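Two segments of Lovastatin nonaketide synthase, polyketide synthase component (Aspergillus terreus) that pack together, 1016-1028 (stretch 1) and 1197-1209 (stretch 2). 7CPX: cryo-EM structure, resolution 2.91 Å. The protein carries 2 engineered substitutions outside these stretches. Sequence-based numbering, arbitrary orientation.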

ATOM      1  N   GLN A1016       3.645  23.292   1.232  1.00 92.67           N
ATOM      2  CA  GLN A1016       4.612  23.458   2.308  1.00 92.67           C
ATOM      3  C   GLN A1016       3.860  23.427   3.630  1.00 92.67           C
ATOM      4  O   GLN A1016       2.926  24.209   3.836  1.00 92.67           O
ATOM      5  CB  GLN A1016       5.391  24.764   2.162  1.00 92.67           C
ATOM      6  CG  GLN A1016       6.394  24.999   3.283  1.00 92.67           C
ATOM      7  CD  GLN A1016       7.263  26.218   3.052  1.00 92.67           C
ATOM      8  OE1 GLN A1016       7.052  26.975   2.106  1.00 92.67           O
ATOM      9  NE2 GLN A1016       8.248  26.413   3.920  1.00 92.67           N
ATOM     10  N   VAL A1017       4.268  22.528   4.521  1.00 87.92           N
ATOM     11  CA  VAL A1017       3.582  22.343   5.795  1.00 87.92           C
ATOM     12  C   VAL A1017       4.011  23.457   6.741  1.00 87.92           C
ATOM     13  O   VAL A1017       5.158  23.501   7.190  1.00 87.92           O
ATOM     14  CB  VAL A1017       3.868  20.961   6.396  1.00 87.92           C
ATOM     15  CG1 VAL A1017       3.079  19.900   5.671  1.00 87.92           C
ATOM     16  CG2 VAL A1017       5.347  20.638   6.326  1.00 87.92           C
ATOM     17  N   LYS A1018       3.086  24.370   7.040  1.00 91.00           N
ATOM     18  CA  LYS A1018       3.354  25.377   8.059  1.00 91.00           C
ATOM     19  C   LYS A1018       3.396  24.750   9.445  1.00 91.00           C
ATOM     20  O   LYS A1018       4.166  25.191  10.304  1.00 91.00           O
ATOM     21  CB  LYS A1018       2.287  26.470   8.011  1.00 91.00           C
ATOM     22  CG  LYS A1018       2.066  27.094   6.636  1.00 91.00           C
ATOM     23  CD  LYS A1018       2.748  28.446   6.508  1.00 91.00           C
ATOM     24  CE  LYS A1018       4.260  28.321   6.566  1.00 91.00           C
ATOM     25  NZ  LYS A1018       4.928  29.634   6.359  1.00 91.00           N
ATOM     26  N   LEU A1019       2.579  23.725   9.671  1.00 88.84           N
ATOM     27  CA  LEU A1019       2.490  23.064  10.964  1.00 88.84           C
ATOM     28  C   LEU A1019       2.183  21.591  10.736  1.00 88.84           C
ATOM     29  O   LEU A1019       1.514  21.234   9.764  1.00 88.84           O
ATOM     30  CB  LEU A1019       1.409  23.705  11.838  1.00 88.84           C
ATOM     31  CG  LEU A1019       1.857  24.246  13.192  1.00 88.84           C
ATOM     32  CD1 LEU A1019       0.717  24.987  13.862  1.00 88.84           C
ATOM     33  CD2 LEU A1019       2.341  23.114  14.064  1.00 88.84           C
ATOM     34  N   LEU A1020       2.644  20.738  11.656  1.00 84.32           N
ATOM     35  CA  LEU A1020       2.531  19.287  11.485  1.00 84.32           C
ATOM     36  C   LEU A1020       2.182  18.663  12.835  1.00 84.32           C
ATOM     37  O   LEU A1020       3.065  18.400  13.652  1.00 84.32           O
ATOM     38  CB  LEU A1020       3.833  18.729  10.923  1.00 84.32           C
ATOM     39  CG  LEU A1020       3.821  17.344  10.278  1.00 84.32           C
ATOM     40  CD1 LEU A1020       5.196  17.038   9.719  1.00 84.32           C
ATOM     41  CD2 LEU A1020       3.403  16.277  11.268  1.00 84.32           C
ATOM     42  N   GLU A1021       0.893  18.434  13.068  1.00 85.15           N
ATOM     43  CA  GLU A1021       0.438  17.748  14.266  1.00 85.15           C
ATOM     44  C   GLU A1021       0.345  16.252  14.002  1.00 85.15           C
ATOM     45  O   GLU A1021       0.054  15.816  12.889  1.00 85.15           O
ATOM     46  CB  GLU A1021      -0.932  18.262  14.711  1.00 85.15           C
ATOM     47  CG  GLU A1021      -1.079  19.774  14.753  1.00 85.15           C
ATOM     48  CD  GLU A1021      -2.525  20.211  14.871  1.00 85.15           C
ATOM     49  OE1 GLU A1021      -3.385  19.350  15.153  1.00 85.15           O
ATOM     50  OE2 GLU A1021      -2.805  21.413  14.679  1.00 85.15           O
ATOM     51  N   ILE A1022       0.587  15.471  15.048  1.00 81.10           N
ATOM     52  CA  ILE A1022       0.345  14.035  15.052  1.00 81.10           C
ATOM     53  C   ILE A1022      -0.636  13.750  16.176  1.00 81.10           C
ATOM     54  O   ILE A1022      -0.318  13.964  17.348  1.00 81.10           O
ATOM     55  CB  ILE A1022       1.641  13.233  15.232  1.00 81.10           C
ATOM     56  CG1 ILE A1022       2.441  13.233  13.932  1.00 81.10           C
ATOM     57  CG2 ILE A1022       1.318  11.816  15.657  1.00 81.10           C
ATOM     58  CD1 ILE A1022       3.818  12.643  14.064  1.00 81.10           C
ATOM     59  N   LEU A1023      -1.810  13.245  15.818  1.00 80.86           N
ATOM     60  CA  LEU A1023      -2.932  13.103  16.733  1.00 80.86           C
ATOM     61  C   LEU A1023      -3.203  11.636  17.033  1.00 80.86           C
ATOM     62  O   LEU A1023      -3.081  10.776  16.152  1.00 80.86           O
ATOM     63  CB  LEU A1023      -4.191  13.745  16.144  1.00 80.86           C
ATOM     64  CG  LEU A1023      -4.068  15.209  15.718  1.00 80.86           C
ATOM     65  CD1 LEU A1023      -5.308  15.651  14.961  1.00 80.86           C
ATOM     66  CD2 LEU A1023      -3.841  16.094  16.927  1.00 80.86           C
ATOM     67  N   ASP A1024      -3.563  11.363  18.286  1.00 83.18           N
ATOM     68  CA  ASP A1024      -4.001  10.034  18.712  1.00 83.18           C
ATOM     69  C   ASP A1024      -3.022   8.958  18.262  1.00 83.18           C
ATOM     70  O   ASP A1024      -3.417   7.847  17.902  1.00 83.18           O
ATOM     71  CB  ASP A1024      -5.409   9.733  18.193  1.00 83.18           C
ATOM     72  CG  ASP A1024      -6.026   8.513  18.849  1.00 83.18           C
ATOM     73  OD1 ASP A1024      -5.372   7.913  19.728  1.00 83.18           O
ATOM     74  OD2 ASP A1024      -7.167   8.154  18.488  1.00 83.18           O
ATOM     75  N   MET A1025      -1.733   9.279  18.278  1.00 79.95           N
ATOM     76  CA  MET A1025      -0.731   8.312  17.860  1.00 79.95           C
ATOM     77  C   MET A1025      -0.574   7.224  18.910  1.00 79.95           C
ATOM     78  O   MET A1025      -0.601   7.488  20.115  1.00 79.95           O
ATOM     79  CB  MET A1025       0.609   8.994  17.614  1.00 79.95           C
ATOM     80  CG  MET A1025       1.720   8.019  17.276  1.00 79.95           C
ATOM     81  SD  MET A1025       3.142   8.812  16.515  1.00 79.95           S
ATOM     82  CE  MET A1025       4.163   7.389  16.150  1.00 79.95           C
ATOM     83  N   SER A1026      -0.406   5.991  18.443  1.00 78.73           N
ATOM     84  CA  SER A1026      -0.253   4.837  19.314  1.00 78.73           C
ATOM     85  C   SER A1026       0.884   3.971  18.800  1.00 78.73           C
ATOM     86  O   SER A1026       0.926   3.642  17.612  1.00 78.73           O
ATOM     87  CB  SER A1026      -1.546   4.021  19.381  1.00 78.73           C
ATOM     88  OG  SER A1026      -1.385   2.875  20.198  1.00 78.73           O
ATOM     89  N   ILE A1027       1.797   3.610  19.692  1.00 78.63           N
ATOM     90  CA  ILE A1027       2.870   2.669  19.395  1.00 78.63           C
ATOM     91  C   ILE A1027       2.418   1.308  19.904  1.00 78.63           C
ATOM     92  O   ILE A1027       2.407   1.057  21.114  1.00 78.63           O
ATOM     93  CB  ILE A1027       4.195   3.098  20.033  1.00 78.63           C
ATOM     94  CG1 ILE A1027       4.756   4.340  19.334  1.00 78.63           C
ATOM     95  CG2 ILE A1027       5.201   1.967  19.968  1.00 78.63           C
ATOM     96  CD1 ILE A1027       4.026   5.617  19.663  1.00 78.63           C
ATOM     97  N   ASP A1028       2.046   0.422  18.982  1.00 82.72           N
ATOM     98  CA  ASP A1028       1.439  -0.850  19.350  1.00 82.72           C
ATOM     99  C   ASP A1028       2.471  -1.931  19.645  1.00 82.72           C
ATOM    100  O   ASP A1028       2.301  -2.703  20.596  1.00 82.72           O
ATOM    101  CB  ASP A1028       0.505  -1.323  18.235  1.00 82.72           C
ATOM    102  CG  ASP A1028      -0.618  -0.341  17.964  1.00 82.72           C
ATOM    103  OD1 ASP A1028      -0.335   0.760  17.447  1.00 82.72           O
ATOM    104  OD2 ASP A1028      -1.784  -0.670  18.268  1.00 82.72           O
ATOM    105  N   VAL A1197       7.781   2.548  27.820  1.00 84.25           N
ATOM    106  CA  VAL A1197       8.054   2.921  26.435  1.00 84.25           C
ATOM    107  C   VAL A1197       6.877   3.746  25.930  1.00 84.25           C
ATOM    108  O   VAL A1197       5.727   3.455  26.289  1.00 84.25           O
ATOM    109  CB  VAL A1197       8.288   1.689  25.549  1.00 84.25           C
ATOM    110  CG1 VAL A1197       9.542   0.961  25.981  1.00 84.25           C
ATOM    111  CG2 VAL A1197       7.088   0.758  25.598  1.00 84.25           C
ATOM    112  N   PRO A1198       7.102   4.770  25.108  1.00 80.20           N
ATOM    113  CA  PRO A1198       5.972   5.551  24.594  1.00 80.20           C
ATOM    114  C   PRO A1198       4.980   4.656  23.870  1.00 80.20           C
ATOM    115  O   PRO A1198       5.305   4.033  22.858  1.00 80.20           O
ATOM    116  CB  PRO A1198       6.634   6.552  23.641  1.00 80.20           C
ATOM    117  CG  PRO A1198       8.042   6.630  24.078  1.00 80.20           C
ATOM    118  CD  PRO A1198       8.393   5.283  24.622  1.00 80.20           C
ATOM    119  N   THR A1199       3.762   4.595  24.400  1.00 82.14           N
ATOM    120  CA  THR A1199       2.712   3.763  23.833  1.00 82.14           C
ATOM    121  C   THR A1199       1.650   4.570  23.107  1.00 82.14           C
ATOM    122  O   THR A1199       1.183   4.148  22.045  1.00 82.14           O
ATOM    123  CB  THR A1199       2.049   2.919  24.929  1.00 82.14           C
ATOM    124  OG1 THR A1199       1.673   3.762  26.025  1.00 82.14           O
ATOM    125  CG2 THR A1199       2.993   1.829  25.410  1.00 82.14           C
ATOM    126  N   HIS A1200       1.248   5.720  23.641  1.00 82.32           N
ATOM    127  CA  HIS A1200       0.176   6.493  23.022  1.00 82.32           C
ATOM    128  C   HIS A1200       0.402   7.988  23.177  1.00 82.32           C
ATOM    129  O   HIS A1200       0.282   8.532  24.274  1.00 82.32           O
ATOM    130  CB  HIS A1200      -1.185   6.134  23.619  1.00 82.32           C
ATOM    131  CG  HIS A1200      -2.314   6.946  23.064  1.00 82.32           C
ATOM    132  ND1 HIS A1200      -2.700   8.153  23.607  1.00 82.32           N
ATOM    133  CD2 HIS A1200      -3.136   6.728  22.010  1.00 82.32           C
ATOM    134  CE1 HIS A1200      -3.713   8.642  22.915  1.00 82.32           C
ATOM    135  NE2 HIS A1200      -3.997   7.797  21.940  1.00 82.32           N
ATOM    136  N   VAL A1201       0.686   8.663  22.070  1.00 81.69           N
ATOM    137  CA  VAL A1201       0.939  10.097  22.078  1.00 81.69           C
ATOM    138  C   VAL A1201      -0.351  10.793  21.674  1.00 81.69           C
ATOM    139  O   VAL A1201      -0.831  10.623  20.547  1.00 81.69           O
ATOM    140  CB  VAL A1201       2.091  10.489  21.147  1.00 81.69           C
ATOM    141  CG1 VAL A1201       2.542  11.894  21.461  1.00 81.69           C
ATOM    142  CG2 VAL A1201       3.239   9.512  21.285  1.00 81.69           C
ATOM    143  N   ASP A1202      -0.910  11.583  22.592  1.00 85.99           N
ATOM    144  CA  ASP A1202      -2.168  12.260  22.304  1.00 85.99           C
ATOM    145  C   ASP A1202      -1.988  13.299  21.208  1.00 85.99           C
ATOM    146  O   ASP A1202      -2.783  13.359  20.263  1.00 85.99           O
ATOM    147  CB  ASP A1202      -2.726  12.904  23.570  1.00 85.99           C
ATOM    148  CG  ASP A1202      -4.145  13.406  23.392  1.00 85.99           C
ATOM    149  OD1 ASP A1202      -4.717  13.206  22.300  1.00 85.99           O
ATOM    150  OD2 ASP A1202      -4.689  14.002  24.345  1.00 85.99           O
ATOM    151  N   ARG A1203      -0.950  14.129  21.306  1.00 87.58           N
ATOM    152  CA  ARG A1203      -0.713  15.091  20.230  1.00 87.58           C
ATOM    153  C   ARG A1203       0.732  15.567  20.235  1.00 87.58           C
ATOM    154  O   ARG A1203       1.122  16.339  21.111  1.00 87.58           O
ATOM    155  CB  ARG A1203      -1.664  16.273  20.349  1.00 87.58           C
ATOM    156  CG  ARG A1203      -1.423  17.351  19.302  1.00 87.58           C
ATOM    157  CD  ARG A1203      -2.365  18.519  19.482  1.00 87.58           C
ATOM    158  NE  ARG A1203      -2.186  19.149  20.784  1.00 87.58           N
ATOM    159  CZ  ARG A1203      -1.211  19.998  21.077  1.00 87.58           C
ATOM    160  NH1 ARG A1203      -0.292  20.330  20.186  1.00 87.58           N
ATOM    161  NH2 ARG A1203      -1.156  20.525  22.296  1.00 87.58           N
ATOM    162  N   ILE A1204       1.501  15.152  19.238  1.00 82.58           N
ATOM    163  CA  ILE A1204       2.719  15.874  18.900  1.00 82.58           C
ATOM    164  C   ILE A1204       2.355  17.036  17.983  1.00 82.58           C
ATOM    165  O   ILE A1204       1.328  17.024  17.309  1.00 82.58           O
ATOM    166  CB  ILE A1204       3.762  14.954  18.240  1.00 82.58           C
ATOM    167  CG1 ILE A1204       3.928  13.661  19.033  1.00 82.58           C
ATOM    168  CG2 ILE A1204       5.097  15.663  18.133  1.00 82.58           C
ATOM    169  CD1 ILE A1204       3.173  12.493  18.446  1.00 82.58           C
ATOM    170  N   THR A1205       3.208  18.054  17.954  1.00 86.75           N
ATOM    171  CA  THR A1205       2.983  19.162  17.031  1.00 86.75           C
ATOM    172  C   THR A1205       4.311  19.838  16.749  1.00 86.75           C
ATOM    173  O   THR A1205       4.922  20.396  17.659  1.00 86.75           O
ATOM    174  CB  THR A1205       1.986  20.161  17.604  1.00 86.75           C
ATOM    175  OG1 THR A1205       0.791  19.476  18.000  1.00 86.75           O
ATOM    176  CG2 THR A1205       1.642  21.194  16.560  1.00 86.75           C
ATOM    177  N   LEU A1206       4.736  19.813  15.492  1.00 86.96           N
ATOM    178  CA  LEU A1206       6.049  20.285  15.090  1.00 86.96           C
ATOM    179  C   LEU A1206       5.922  21.407  14.070  1.00 86.96           C
ATOM    180  O   LEU A1206       5.082  21.353  13.164  1.00 86.96           O
ATOM    181  CB  LEU A1206       6.872  19.134  14.510  1.00 86.96           C
ATOM    182  CG  LEU A1206       8.278  19.478  14.032  1.00 86.96           C
ATOM    183  CD1 LEU A1206       9.264  18.444  14.529  1.00 86.96           C
ATOM    184  CD2 LEU A1206       8.321  19.557  12.523  1.00 86.96           C
ATOM    185  N   VAL A1207       6.761  22.424  14.233  1.00 88.57           N
ATOM    186  CA  VAL A1207       6.863  23.514  13.269  1.00 88.57           C
ATOM    187  C   VAL A1207       8.024  23.179  12.342  1.00 88.57           C
ATOM    188  O   VAL A1207       9.182  23.469  12.674  1.00 88.57           O
ATOM    189  CB  VAL A1207       7.067  24.870  13.963  1.00 88.57           C
ATOM    190  CG1 VAL A1207       7.134  25.988  12.935  1.00 88.57           C
ATOM    191  CG2 VAL A1207       5.950  25.134  14.957  1.00 88.57           C
ATOM    192  N   PRO A1208       7.768  22.573  11.180  1.00 88.40           N
ATOM    193  CA  PRO A1208       8.890  22.104  10.352  1.00 88.40           C
ATOM    194  C   PRO A1208       9.850  23.208   9.953  1.00 88.40           C
ATOM    195  O   PRO A1208      11.062  22.973   9.883  1.00 88.40           O
ATOM    196  CB  PRO A1208       8.183  21.488   9.138  1.00 88.40           C
ATOM    197  CG  PRO A1208       6.873  22.176   9.083  1.00 88.40           C
ATOM    198  CD  PRO A1208       6.476  22.389  10.503  1.00 88.40           C
ATOM    199  N   SER A1209       9.341  24.411   9.691  1.00 90.62           N
ATOM    200  CA  SER A1209      10.220  25.514   9.322  1.00 90.62           C
ATOM    201  C   SER A1209      11.248  25.774  10.414  1.00 90.62           C
ATOM    202  O   SER A1209      12.452  25.858  10.147  1.00 90.62           O
ATOM    203  CB  SER A1209       9.393  26.770   9.050  1.00 90.62           C
ATOM    204  OG  SER A1209      10.224  27.867   8.716  1.00 90.62           O
TER

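The pairing of these two antiparallel stretches survives a corner in both chains, at Asp1024 and at Asp1202, and a side-chain hydrogen bond reinforces it there. Asp1024 has phi/psi of 50/36, a left-handed conformation uncommon for a residue with a side chain, yet its N still donates to Asp1202 O at 2.9 Å with an N-H...O angle of 159°. Its chi1 of -167° (t) brings the carboxylate to the imidazole of His1200, where His1200 NE2 donates to Asp1024 OD1 at 2.6 Å and 155°. OD1 lies near the ring plane, as expected of an acceptor, because the NE2 N-H points outward in that plane.

Before the corner in stretch 1, residues 1019-1023 run at 168° to 1203-1206. Leu1020 and Leu1206 exchange two hydrogen bonds, N to O, each 2.9 Å; Ile1022 and Ile1204 do likewise, with Ile1022 N to Ile1204 O at 2.8 Å and Ile1204 N to Ile1022 O at 2.9 Å. Between them, Glu1021 and Thr1205 form a non-hydrogen-bonded pair, their CA atoms 4.0 Å apart.

Beyond the corner the angle falls to 150°, but the pairing resumes. Val1201 N donates to Met1025 O at 2.6 Å, while the return bond, Met1025 N to Val1201 O at 2.8 Å, is weak because its angle is only 123°. Ile1027 N to Thr1199 O is very short, 2.5 Å.

Side chains alternate between faces within each strand, and the corners at Asp1024 and Asp1202 interrupt the alternation. Leu1020, Ile1022 and Met1025 share a face with Leu1206, Ile1204 and Val1201; apolar contacts there include Ile1022 CG2 to Ile1204 CD1 at 3.4 Å and Met1025 SD to the same Ile1204 CD1 at 4.2 Å. The other face is more polar: Arg1203 NH1 donates to Thr1205 OG1 at 2.6 Å. The aliphatic part of Arg1203 packs on Leu1023, with Arg1203 CG 3.6 Å from Leu1023 CD2.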